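Long-range contacts in transcriptional regulator fur family (Xanthomonas campestris pv. campestris, PDB 7DH7), which probably acts as a zinc-responsive, DNA-binding transcriptional repressor of the Fur family that controls zinc uptake: residues C[124-129]-C[161-166]; C[140-145]-C[155-160]. All coordinates share one frame; numbering follows the deposited sequence.

Contact 1: residues C[124-129]-C[161-166]; sequences DRCHSA and GLCAKC. With ZN (zinc ion), chain I.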
ATOM      1  N   ASP C 124       4.259  -2.067   7.338  1.00 20.59           N
ATOM      2  CA  ASP C 124       4.426  -0.996   6.321  1.00 29.54           C
ATOM      3  C   ASP C 124       5.805  -0.332   6.423  1.00 28.85           C
ATOM      4  O   ASP C 124       6.105   0.484   5.597  1.00 27.12           O
ATOM      5  CB  ASP C 124       3.174  -0.117   6.222  1.00 18.17           C
ATOM      6  CG  ASP C 124       2.954   0.940   7.283  1.00 28.06           C
ATOM      7  OD1 ASP C 124       3.825   1.191   8.084  1.00 31.74           O
ATOM      8  OD2 ASP C 124       1.895   1.524   7.256  1.00 33.11           O
ATOM      9  N   ARG C 125       6.559  -0.645   7.467  1.00 26.25           N
ATOM     10  CA  ARG C 125       7.911  -0.100   7.680  1.00 25.33           C
ATOM     11  C   ARG C 125       8.997  -1.104   7.255  1.00 23.80           C
ATOM     12  O   ARG C 125       9.881  -0.696   6.556  1.00 26.19           O
ATOM     13  CB  ARG C 125       8.024   0.289   9.152  1.00 25.25           C
ATOM     14  CG  ARG C 125       9.304   1.023   9.498  1.00 35.40           C
ATOM     15  CD  ARG C 125       9.207   2.485   9.149  1.00 39.76           C
ATOM     16  NE  ARG C 125       8.040   2.974   9.835  1.00 45.39           N
ATOM     17  CZ  ARG C 125       8.083   3.601  10.995  1.00 52.83           C
ATOM     18  NH1 ARG C 125       9.245   3.824  11.575  1.00 50.12           N
ATOM     19  NH2 ARG C 125       6.966   4.007  11.566  1.00 46.68           N
ATOM     20  N   CYS C 126       8.934  -2.371   7.683  1.00 22.79           N
ATOM     21  CA  CYS C 126      10.008  -3.340   7.327  1.00 24.96           C
ATOM     22  C   CYS C 126       9.655  -4.203   6.111  1.00 22.17           C
ATOM     23  O   CYS C 126      10.537  -4.759   5.539  1.00 24.47           O
ATOM     24  CB  CYS C 126      10.404  -4.209   8.512  1.00 24.52           C
ATOM     25  SG  CYS C 126       9.120  -5.373   9.005  1.00 35.04           S
ATOM     26  N   HIS C 127       8.388  -4.253   5.723  1.00 26.98           N
ATOM     27  CA  HIS C 127       7.868  -5.034   4.563  1.00 24.15           C
ATOM     28  C   HIS C 127       7.949  -6.545   4.823  1.00 23.41           C
ATOM     29  O   HIS C 127       7.854  -7.298   3.881  1.00 26.83           O
ATOM     30  CB  HIS C 127       8.331  -4.492   3.193  1.00 20.41           C
ATOM     31  CG  HIS C 127       8.529  -3.017   3.194  1.00 22.86           C
ATOM     32  ND1 HIS C 127       7.496  -2.140   3.312  1.00 18.08           N
ATOM     33  CD2 HIS C 127       9.656  -2.296   3.299  1.00 18.64           C
ATOM     34  CE1 HIS C 127       7.972  -0.934   3.394  1.00 20.03           C
ATOM     35  NE2 HIS C 127       9.281  -1.003   3.389  1.00 27.08           N
ATOM     36  N   SER C 128       8.101  -6.958   6.077  1.00 24.83           N
ATOM     37  CA  SER C 128       8.027  -8.398   6.420  1.00 30.22           C
ATOM     38  C   SER C 128       6.552  -8.762   6.475  1.00 27.52           C
ATOM     39  O   SER C 128       5.798  -7.959   6.968  1.00 26.35           O
ATOM     40  CB  SER C 128       8.698  -8.736   7.704  1.00 28.32           C
ATOM     41  OG  SER C 128      10.081  -8.556   7.619  1.00 30.05           O
ATOM     42  N   ALA C 129       6.208  -9.954   6.024  1.00 28.30           N
ATOM     43  CA  ALA C 129       4.819 -10.434   6.002  1.00 28.86           C
ATOM     44  C   ALA C 129       4.695 -11.815   6.652  1.00 31.26           C
ATOM     45  O   ALA C 129       5.679 -12.508   6.792  1.00 32.42           O
ATOM     46  CB  ALA C 129       4.292 -10.468   4.603  1.00 27.98           C
ATOM     47  N   GLY C 161      -0.155  -3.110   8.754  1.00 23.40           N
ATOM     48  CA  GLY C 161       0.033  -2.658  10.127  1.00 30.32           C
ATOM     49  C   GLY C 161       1.469  -2.326  10.410  1.00 29.56           C
ATOM     50  O   GLY C 161       2.257  -2.266   9.469  1.00 23.69           O
ATOM     51  N   LEU C 162       1.749  -2.016  11.663  1.00 24.71           N
ATOM     52  CA  LEU C 162       3.122  -1.707  12.095  1.00 27.99           C
ATOM     53  C   LEU C 162       3.592  -2.823  13.039  1.00 27.05           C
ATOM     54  O   LEU C 162       2.884  -3.087  14.004  1.00 28.05           O
ATOM     55  CB  LEU C 162       3.089  -0.350  12.788  1.00 27.58           C
ATOM     56  CG  LEU C 162       4.442   0.188  13.234  1.00 31.68           C
ATOM     57  CD1 LEU C 162       5.361   0.351  12.041  1.00 25.81           C
ATOM     58  CD2 LEU C 162       4.270   1.519  13.941  1.00 27.16           C
ATOM     59  N   CYS C 163       4.755  -3.430  12.767  1.00 26.98           N
ATOM     60  CA  CYS C 163       5.295  -4.525  13.621  1.00 30.36           C
ATOM     61  C   CYS C 163       5.756  -3.963  14.972  1.00 31.38           C
ATOM     62  O   CYS C 163       6.091  -2.793  15.048  1.00 31.55           O
ATOM     63  CB  CYS C 163       6.376  -5.360  12.926  1.00 32.59           C
ATOM     64  SG  CYS C 163       8.086  -4.960  13.345  1.00 43.80           S
ATOM     65  N   ALA C 164       5.790  -4.813  15.993  1.00 32.08           N
ATOM     66  CA  ALA C 164       6.219  -4.401  17.346  1.00 33.40           C
ATOM     67  C   ALA C 164       7.664  -3.910  17.306  1.00 33.12           C
ATOM     68  O   ALA C 164       7.966  -2.968  18.004  1.00 33.59           O
ATOM     69  CB  ALA C 164       6.073  -5.568  18.277  1.00 35.87           C
ATOM     70  N   LYS C 165       8.521  -4.575  16.540  1.00 32.80           N
ATOM     71  CA  LYS C 165       9.931  -4.151  16.442  1.00 34.48           C
ATOM     72  C   LYS C 165      10.048  -2.785  15.759  1.00 36.34           C
ATOM     73  O   LYS C 165      10.720  -1.923  16.303  1.00 36.89           O
ATOM     74  CB  LYS C 165      10.702  -5.206  15.654  1.00 33.02           C
ATOM     75  CG  LYS C 165      12.193  -4.978  15.553  1.00 38.89           C
ATOM     76  CD  LYS C 165      12.883  -6.194  15.028  1.00 41.27           C
ATOM     77  CE  LYS C 165      14.318  -5.949  14.639  1.00 48.14           C
ATOM     78  NZ  LYS C 165      15.219  -5.982  15.804  1.00 54.45           N
ATOM     79  N   CYS C 166       9.353  -2.598  14.640  1.00 28.97           N
ATOM     80  CA  CYS C 166       9.431  -1.302  13.913  1.00 33.57           C
ATOM     81  C   CYS C 166       8.830  -0.203  14.816  1.00 33.35           C
ATOM     82  O   CYS C 166       9.462   0.815  14.975  1.00 32.97           O
ATOM     83  CB  CYS C 166       8.899  -1.407  12.482  1.00 25.51           C
ATOM     84  SG  CYS C 166       9.949  -2.252  11.258  1.00 34.01           S
TER
HETATM   85 ZN    ZN I 201       8.278  -3.947  10.873  1.00 28.47          ZN
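Cys126 and Cys166 turn their thiolates toward each other and onto a shared zinc ion, with Cys126 SG 2.5 Å and Cys166 SG 2.4 Å from the metal. In Cys126 the SG sits between the backbone N and the carbonyl carbon (chi1 69°), which aims it at the zinc. Cys126 CB also approaches Cys166 SG, at 3.4 Å. Cys163 SG comes in from the start of helix 164-168 with a longer bond of 2.7 Å to the zinc, and Cys123 supplies the remaining sulfur. This is the structural-type four-cysteine site of the Fur family, two CxxC pairs that tie the C-terminal helix back to the sheet. Backbone N-H groups also point at the sulfurs: Cys166 N donates to Cys163 SG, capping the helix, and Ser128 N donates to Cys126 SG, which probably tempers the negative charge on the thiolates. The Arg125 chain packs against Cys166, its CG 3.8 Å from Cys166 SG. Arg125 and Leu162 run side by side in the same direction, and Leu162 CD1 touches Arg125 CB at 3.9 Å. Bends at chi2 and chi3 of the arginine bring its guanidinium back to the leucine, Arg125 NH2 lying 4.0 Å from Leu162 CD1, which approaches obliquely. Asp124 N donates to Gly161 O (2.9 Å), while Asp124 OD2 reaches Gln155 NE2 of the second subunit.

Contact 2: residues C[140-145]-C[155-160]; sequences QLEARA and QTLEVH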
ATOM      1  N   GLN C 140     -14.547 -14.582   8.521  1.00 47.40           N
ATOM      2  CA  GLN C 140     -15.342 -13.428   8.935  1.00 46.68           C
ATOM      3  C   GLN C 140     -14.913 -12.164   8.200  1.00 45.68           C
ATOM      4  O   GLN C 140     -15.763 -11.395   7.730  1.00 49.66           O
ATOM      5  CB  GLN C 140     -15.220 -13.226  10.446  1.00 52.18           C
ATOM      6  CG  GLN C 140     -16.332 -13.866  11.269  1.00 60.34           C
ATOM      7  CD  GLN C 140     -15.898 -14.194  12.685  1.00 58.76           C
ATOM      8  OE1 GLN C 140     -15.292 -15.233  12.930  1.00 64.02           O
ATOM      9  NE2 GLN C 140     -16.192 -13.296  13.622  1.00 57.95           N
ATOM     10  N   LEU C 141     -13.602 -11.926   8.099  1.00 42.28           N
ATOM     11  CA  LEU C 141     -13.118 -10.724   7.427  1.00 39.24           C
ATOM     12  C   LEU C 141     -13.610 -10.675   5.985  1.00 38.64           C
ATOM     13  O   LEU C 141     -14.158  -9.662   5.542  1.00 40.41           O
ATOM     14  CB  LEU C 141     -11.590 -10.663   7.477  1.00 37.81           C
ATOM     15  CG  LEU C 141     -10.974  -9.434   6.797  1.00 36.38           C
ATOM     16  CD1 LEU C 141     -11.333  -8.153   7.550  1.00 36.26           C
ATOM     17  CD2 LEU C 141      -9.455  -9.577   6.644  1.00 35.76           C
ATOM     18  N   GLU C 142     -13.441 -11.778   5.247  1.00 39.61           N
ATOM     19  CA  GLU C 142     -13.909 -11.826   3.865  1.00 40.68           C
ATOM     20  C   GLU C 142     -15.420 -11.644   3.792  1.00 45.66           C
ATOM     21  O   GLU C 142     -15.931 -10.963   2.894  1.00 43.28           O
ATOM     22  CB  GLU C 142     -13.472 -13.139   3.208  1.00 40.54           C
ATOM     23  CG  GLU C 142     -11.972 -13.178   2.888  1.00 46.58           C
ATOM     24  CD  GLU C 142     -11.479 -14.542   2.405  1.00 52.49           C
ATOM     25  OE1 GLU C 142     -12.198 -15.541   2.607  1.00 53.84           O
ATOM     26  OE2 GLU C 142     -10.368 -14.611   1.816  1.00 50.48           O
ATOM     27  N   ALA C 143     -16.150 -12.218   4.749  1.00 53.60           N
ATOM     28  CA  ALA C 143     -17.593 -12.011   4.804  1.00 53.50           C
ATOM     29  C   ALA C 143     -17.928 -10.536   4.999  1.00 47.64           C
ATOM     30  O   ALA C 143     -18.815  -9.996   4.326  1.00 52.00           O
ATOM     31  CB  ALA C 143     -18.206 -12.868   5.917  1.00 52.18           C
ATOM     32  N   ARG C 144     -17.230  -9.863   5.907  1.00 42.40           N
ATOM     33  CA  ARG C 144     -17.483  -8.415   6.126  1.00 39.75           C
ATOM     34  C   ARG C 144     -17.128  -7.626   4.860  1.00 40.36           C
ATOM     35  O   ARG C 144     -17.906  -6.777   4.474  1.00 37.03           O
ATOM     36  CB  ARG C 144     -16.649  -7.865   7.283  1.00 39.01           C
ATOM     37  CG  ARG C 144     -17.171  -8.181   8.672  1.00 41.15           C
ATOM     38  CD  ARG C 144     -18.669  -8.145   8.757  1.00 43.70           C
ATOM     39  NE  ARG C 144     -19.199  -6.831   8.492  1.00 51.36           N
ATOM     40  CZ  ARG C 144     -20.409  -6.598   8.008  1.00 53.63           C
ATOM     41  NH1 ARG C 144     -21.212  -7.607   7.733  1.00 52.56           N
ATOM     42  NH2 ARG C 144     -20.812  -5.358   7.802  1.00 43.30           N
ATOM     43  N   ALA C 145     -16.007  -7.964   4.226  1.00 36.34           N
ATOM     44  CA  ALA C 145     -15.529  -7.275   3.012  1.00 39.18           C
ATOM     45  C   ALA C 145     -16.547  -7.439   1.884  1.00 43.32           C
ATOM     46  O   ALA C 145     -16.822  -6.462   1.205  1.00 43.39           O
ATOM     47  CB  ALA C 145     -14.174  -7.807   2.622  1.00 33.22           C
ATOM     48  N   GLN C 155      -9.468 -10.925  -5.412  1.00 33.38           N
ATOM     49  CA  GLN C 155      -8.102 -10.629  -4.992  1.00 33.01           C
ATOM     50  C   GLN C 155      -8.028 -10.846  -3.489  1.00 31.41           C
ATOM     51  O   GLN C 155      -8.791 -10.229  -2.737  1.00 29.71           O
ATOM     52  CB  GLN C 155      -7.710  -9.185  -5.369  1.00 32.81           C
ATOM     53  CG  GLN C 155      -6.514  -8.658  -4.622  1.00 31.71           C
ATOM     54  CD  GLN C 155      -5.941  -7.379  -5.223  1.00 27.81           C
ATOM     55  OE1 GLN C 155      -6.012  -7.137  -6.435  1.00 24.72           O
ATOM     56  NE2 GLN C 155      -5.388  -6.542  -4.362  1.00 25.26           N
ATOM     57  N   THR C 156      -7.123 -11.722  -3.059  1.00 30.57           N
ATOM     58  CA  THR C 156      -7.000 -12.029  -1.643  1.00 31.31           C
ATOM     59  C   THR C 156      -6.633 -10.767  -0.866  1.00 31.38           C
ATOM     60  O   THR C 156      -5.867  -9.919  -1.341  1.00 27.66           O
ATOM     61  CB  THR C 156      -5.959 -13.133  -1.437  1.00 36.43           C
ATOM     62  OG1 THR C 156      -6.253 -14.215  -2.328  1.00 34.03           O
ATOM     63  CG2 THR C 156      -5.984 -13.663  -0.000  1.00 35.10           C
ATOM     64  N   LEU C 157      -7.223 -10.622   0.316  1.00 30.19           N
ATOM     65  CA  LEU C 157      -7.005  -9.423   1.107  1.00 29.49           C
ATOM     66  C   LEU C 157      -5.579  -9.377   1.639  1.00 35.96           C
ATOM     67  O   LEU C 157      -4.940 -10.412   1.877  1.00 36.48           O
ATOM     68  CB  LEU C 157      -7.991  -9.363   2.271  1.00 29.97           C
ATOM     69  CG  LEU C 157      -9.450  -9.262   1.857  1.00 30.72           C
ATOM     70  CD1 LEU C 157     -10.330  -9.378   3.090  1.00 32.20           C
ATOM     71  CD2 LEU C 157      -9.682  -7.941   1.144  1.00 33.83           C
ATOM     72  N   GLU C 158      -5.080  -8.155   1.817  1.00 26.32           N
ATOM     73  CA  GLU C 158      -3.874  -7.897   2.590  1.00 25.76           C
ATOM     74  C   GLU C 158      -4.242  -7.037   3.789  1.00 29.89           C
ATOM     75  O   GLU C 158      -5.124  -6.169   3.700  1.00 28.94           O
ATOM     76  CB  GLU C 158      -2.787  -7.196   1.760  1.00 23.95           C
ATOM     77  CG  GLU C 158      -2.171  -8.060   0.685  1.00 24.31           C
ATOM     78  CD  GLU C 158      -0.887  -7.482   0.111  1.00 30.69           C
ATOM     79  OE1 GLU C 158      -0.566  -6.305   0.404  1.00 35.08           O
ATOM     80  OE2 GLU C 158      -0.195  -8.211  -0.627  1.00 23.12           O
ATOM     81  N   VAL C 159      -3.577  -7.279   4.915  1.00 26.27           N
ATOM     82  CA  VAL C 159      -3.740  -6.456   6.104  1.00 27.78           C
ATOM     83  C   VAL C 159      -2.424  -5.752   6.356  1.00 29.44           C
ATOM     84  O   VAL C 159      -1.360  -6.382   6.325  1.00 30.49           O
ATOM     85  CB  VAL C 159      -4.185  -7.281   7.321  1.00 28.26           C
ATOM     86  CG1 VAL C 159      -4.388  -6.378   8.537  1.00 28.26           C
ATOM     87  CG2 VAL C 159      -5.463  -8.026   6.991  1.00 29.60           C
ATOM     88  N   HIS C 160      -2.505  -4.440   6.530  1.00 23.79           N
ATOM     89  CA  HIS C 160      -1.297  -3.605   6.709  1.00 26.64           C
ATOM     90  C   HIS C 160      -1.293  -2.997   8.099  1.00 23.04           C
ATOM     91  O   HIS C 160      -2.283  -2.444   8.495  1.00 23.15           O
ATOM     92  CB  HIS C 160      -1.135  -2.568   5.597  1.00 20.81           C
ATOM     93  CG  HIS C 160      -0.960  -3.138   4.240  1.00 28.30           C
ATOM     94  ND1 HIS C 160      -0.008  -2.693   3.396  1.00 31.24           N
ATOM     95  CD2 HIS C 160      -1.612  -4.104   3.576  1.00 30.80           C
ATOM     96  CE1 HIS C 160      -0.078  -3.349   2.274  1.00 30.98           C
ATOM     97  NE2 HIS C 160      -1.035  -4.216   2.360  1.00 29.85           N
TER
HETATM   98  O   HOH W   1      -9.466 -12.527   0.623  1.00 46.07           O
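The helix bearing Leu141, Glu142 and Ala145 passes the chain leading into strand 158-161, and the backbones come closest where Glu142 CA lies 7.8 Å from Leu157 CA. In the alpha/beta dimerisation domain of this Fur-family protein, this contact sets helix 135-147 beside the strand at this chain's edge of the sheet, which the second subunit continues, and the residues leading into it. Leu157 CD1 rests among Leu141, Glu142 and Ala145 on the helix surface, 3.7 Å from Leu141 CD2 and 4.2 Å from Ala145 CB. With CG trans to N (chi1 -180°), the Leu141 side chain extends toward Leu157, crossing it at a slant, and its CD2 also touches Val159 CG2. From the second subunit, Val159 packs on Leu157 and Leu121 on Ala145, so the apolar layer belongs to both chains. Glu158 projects away from the helix; its OE1 accepts a hydrogen bond from His160 NE2 at 2.9 Å through the anti lone pair, and its OE2 is held by His97 NE2 and His109 N. Glu142 slides past Leu157 in the opposite direction, Glu142 CG 4.1 Å from Leu157 CD1. Beyond CG the chain is extended, putting Glu142 OE2 2.6 Å from a water that donates to it and accepts from Leu157 N at 3.0 Å.

Overall arrangement
Contact 2 lies between the two segments of contact 1 in sequence, with centres about 19 Å apart: strand 128-131 leads on to helix 135-147, and strand 158-161 leads into helix 164-168. Contact 1 thus gathers the ends of a chain stretch within which contact 2 packs a helix against the incoming strand. The side chain of Val159 in contact 2 is about 13 Å, between nearest atoms, from the bound zinc ion of contact 1. Glu158 of contact 2 hydrogen-bonds His97, a ligand of the other zinc site of this protein. Both contacts meet the second subunit, and the sheet they share continues across that interface through 158-160.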